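Local coordinates for sensor protein (Bacteroides thetaiotaomicron, PDB 2X7X) that binds fructose through this periplasmic domain of a hybrid two-component sensor and probably acts as a histidine kinase and transcription regulator, at residues D46-Q51 / A74-I79. Residues are numbered along the deposited sequence; the frame is centred on the assembly and turned at random.
Sequences DDNSKQ and APMTPI
Met76 packs by van der Waals contact against Asn48 and Gln51 where the first turns of two neighbouring helices, 48-60 and 73-85, lie against each other. Both helices flank the parallel sheet of one lobe of a periplasmic-binding-protein fold, each following a strand (38-43 and 65-68) of a Rossmann-like beta-alpha repeat. This end of the lobe faces the sugar cleft between the two lobes: the side chain of Gln51 lies about 10 Å from the bound fructose and about 7 Å from that of Arg95, which binds it. The contact is small, burying 217 Å² over both sides, with no hydrogen bond between the two segments. Met76 gives the largest share of any residue. Its chain bends at chi2 (57°) and again at chi3 (50°), which brings the methyl CE back against the two amides, 3.5 Å from Gln51 OE1, while its SD lies 3.6 Å from that same oxygen. Those amide ends are tied to the loop leading into helix 73-85: Gln51 accepts from Asn71 N through OE1 and donates to Ser69 O through NE2, and Asn48 accepts from Asn71 ND2 through OD1 and donates to Glu72 OE1 through ND2. The methionine thus packs beside polar atoms that already have partners. A chi1 of -160° and an extended chain beyond CG carry the amide of Gln51 to the methionine's thioether. At the more exposed margin, the Pro75 ring meets the amide of Asn48, with CG 3.7 Å from ND2. Helix 48-60 itself starts at Asp47, the N-cap, whose CB points away from 74-79; its OD2 accepts from Lys50 N at 3.1 Å, through the lone pair anti to the other carboxylate oxygen.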
ATOM      1  N   ASP A  46      28.229  11.972   3.236  1.00 35.85           N
ATOM      2  CA  ASP A  46      28.449  11.604   4.648  1.00 36.05           C
ATOM      3  C   ASP A  46      29.612  12.324   5.337  1.00 36.20           C
ATOM      4  O   ASP A  46      30.156  11.834   6.336  1.00 35.76           O
ATOM      5  CB  ASP A  46      28.563  10.079   4.799  1.00 36.10           C
ATOM      6  CG  ASP A  46      27.428   9.340   4.093  1.00 37.36           C
ATOM      7  OD1 ASP A  46      26.258   9.493   4.515  1.00 36.77           O
ATOM      8  OD2 ASP A  46      27.698   8.622   3.101  1.00 39.32           O
ATOM      9  N   ASP A  47      29.945  13.506   4.813  1.00 36.56           N
ATOM     10  CA  ASP A  47      31.104  14.304   5.239  1.00 36.87           C
ATOM     11  C   ASP A  47      30.697  15.737   5.639  1.00 36.60           C
ATOM     12  O   ASP A  47      30.113  16.482   4.842  1.00 36.11           O
ATOM     13  CB  ASP A  47      32.169  14.323   4.122  1.00 36.97           C
ATOM     14  CG  ASP A  47      33.460  15.025   4.542  1.00 38.56           C
ATOM     15  OD1 ASP A  47      34.346  14.359   5.134  1.00 40.14           O
ATOM     16  OD2 ASP A  47      33.591  16.247   4.278  1.00 39.51           O
ATOM     17  N   ASN A  48      31.034  16.109   6.871  1.00 36.94           N
ATOM     18  CA  ASN A  48      30.666  17.406   7.449  1.00 37.49           C
ATOM     19  C   ASN A  48      31.219  18.621   6.708  1.00 38.03           C
ATOM     20  O   ASN A  48      30.541  19.658   6.598  1.00 38.02           O
ATOM     21  CB  ASN A  48      31.071  17.468   8.925  1.00 37.53           C
ATOM     22  CG  ASN A  48      30.264  16.513   9.803  1.00 37.29           C
ATOM     23  OD1 ASN A  48      29.065  16.315   9.599  1.00 36.45           O
ATOM     24  ND2 ASN A  48      30.924  15.919  10.788  1.00 36.62           N
ATOM     25  N   SER A  49      32.444  18.489   6.197  1.00 38.70           N
ATOM     26  CA  SER A  49      33.061  19.536   5.381  1.00 39.01           C
ATOM     27  C   SER A  49      32.294  19.779   4.096  1.00 39.05           C
ATOM     28  O   SER A  49      31.940  20.918   3.796  1.00 39.53           O
ATOM     29  CB  SER A  49      34.521  19.217   5.089  1.00 38.79           C
ATOM     30  OG  SER A  49      35.249  19.200   6.303  1.00 39.40           O
ATOM     31  N   LYS A  50      32.023  18.716   3.349  1.00 39.01           N
ATOM     32  CA  LYS A  50      31.321  18.854   2.085  1.00 39.45           C
ATOM     33  C   LYS A  50      29.971  19.521   2.339  1.00 39.94           C
ATOM     34  O   LYS A  50      29.566  20.412   1.586  1.00 40.05           O
ATOM     35  CB  LYS A  50      31.143  17.492   1.396  1.00 39.44           C
ATOM     36  CG  LYS A  50      31.475  17.445  -0.100  1.00 39.62           C
ATOM     37  CD  LYS A  50      30.396  18.073  -0.977  1.00 40.92           C
ATOM     38  N   GLN A  51      29.287  19.110   3.409  1.00 40.33           N
ATOM     39  CA  GLN A  51      27.996  19.713   3.730  1.00 40.70           C
ATOM     40  C   GLN A  51      28.080  21.227   4.074  1.00 41.29           C
ATOM     41  O   GLN A  51      27.198  22.002   3.695  1.00 41.05           O
ATOM     42  CB  GLN A  51      27.226  18.909   4.786  1.00 40.30           C
ATOM     43  CG  GLN A  51      25.731  19.240   4.770  1.00 39.56           C
ATOM     44  CD  GLN A  51      24.896  18.337   5.644  1.00 38.66           C
ATOM     45  OE1 GLN A  51      25.207  18.107   6.808  1.00 40.02           O
ATOM     46  NE2 GLN A  51      23.811  17.841   5.093  1.00 38.33           N
ATOM     47  N   ALA A  74      26.120  18.346  16.097  1.00 32.90           N
ATOM     48  CA  ALA A  74      27.053  19.337  16.615  1.00 33.69           C
ATOM     49  C   ALA A  74      27.819  20.130  15.533  1.00 34.38           C
ATOM     50  O   ALA A  74      27.731  21.364  15.509  1.00 34.53           O
ATOM     51  CB  ALA A  74      28.030  18.684  17.621  1.00 33.66           C
ATOM     52  N   PRO A  75      28.557  19.433  14.631  1.00 34.68           N
ATOM     53  CA  PRO A  75      29.380  20.150  13.663  1.00 34.58           C
ATOM     54  C   PRO A  75      28.578  21.015  12.710  1.00 34.75           C
ATOM     55  O   PRO A  75      29.083  22.032  12.251  1.00 35.29           O
ATOM     56  CB  PRO A  75      30.071  19.030  12.890  1.00 34.55           C
ATOM     57  CG  PRO A  75      30.048  17.860  13.821  1.00 35.20           C
ATOM     58  CD  PRO A  75      28.721  17.973  14.493  1.00 34.71           C
ATOM     59  N   MET A  76      27.340  20.643  12.427  1.00 34.65           N
ATOM     60  CA  MET A  76      26.563  21.407  11.464  1.00 35.04           C
ATOM     61  C   MET A  76      25.790  22.578  12.073  1.00 34.90           C
ATOM     62  O   MET A  76      25.303  23.452  11.344  1.00 34.82           O
ATOM     63  CB  MET A  76      25.618  20.489  10.689  1.00 35.27           C
ATOM     64  CG  MET A  76      25.626  20.750   9.182  1.00 37.13           C
ATOM     65  SD  MET A  76      27.285  20.584   8.444  1.00 39.13           S
ATOM     66  CE  MET A  76      27.779  18.997   9.082  1.00 37.63           C
ATOM     67  N   THR A  77      25.678  22.601  13.398  1.00 34.87           N
ATOM     68  CA  THR A  77      24.924  23.658  14.079  1.00 35.07           C
ATOM     69  C   THR A  77      25.429  25.065  13.715  1.00 35.17           C
ATOM     70  O   THR A  77      24.652  25.873  13.216  1.00 34.90           O
ATOM     71  CB  THR A  77      24.848  23.434  15.619  1.00 35.16           C
ATOM     72  OG1 THR A  77      24.105  22.240  15.887  1.00 34.22           O
ATOM     73  CG2 THR A  77      24.158  24.612  16.318  1.00 35.40           C
ATOM     74  N   PRO A  78      26.730  25.355  13.927  1.00 35.59           N
ATOM     75  CA  PRO A  78      27.195  26.700  13.542  1.00 35.89           C
ATOM     76  C   PRO A  78      26.839  27.057  12.090  1.00 36.19           C
ATOM     77  O   PRO A  78      26.362  28.173  11.816  1.00 36.22           O
ATOM     78  CB  PRO A  78      28.718  26.631  13.737  1.00 35.70           C
ATOM     79  CG  PRO A  78      29.048  25.167  13.946  1.00 35.91           C
ATOM     80  CD  PRO A  78      27.817  24.534  14.495  1.00 35.60           C
ATOM     81  N   ILE A  79      27.023  26.098  11.187  1.00 36.34           N
ATOM     82  CA  ILE A  79      26.774  26.318   9.768  1.00 36.66           C
ATOM     83  C   ILE A  79      25.307  26.621   9.429  1.00 37.38           C
ATOM     84  O   ILE A  79      25.028  27.434   8.555  1.00 37.59           O
ATOM     85  CB  ILE A  79      27.360  25.176   8.916  1.00 36.43           C
ATOM     86  CG1 ILE A  79      28.836  25.444   8.640  1.00 36.35           C
ATOM     87  CG2 ILE A  79      26.642  25.057   7.573  1.00 35.98           C
ATOM     88  CD1 ILE A  79      29.778  25.119   9.774  1.00 37.86           C
TER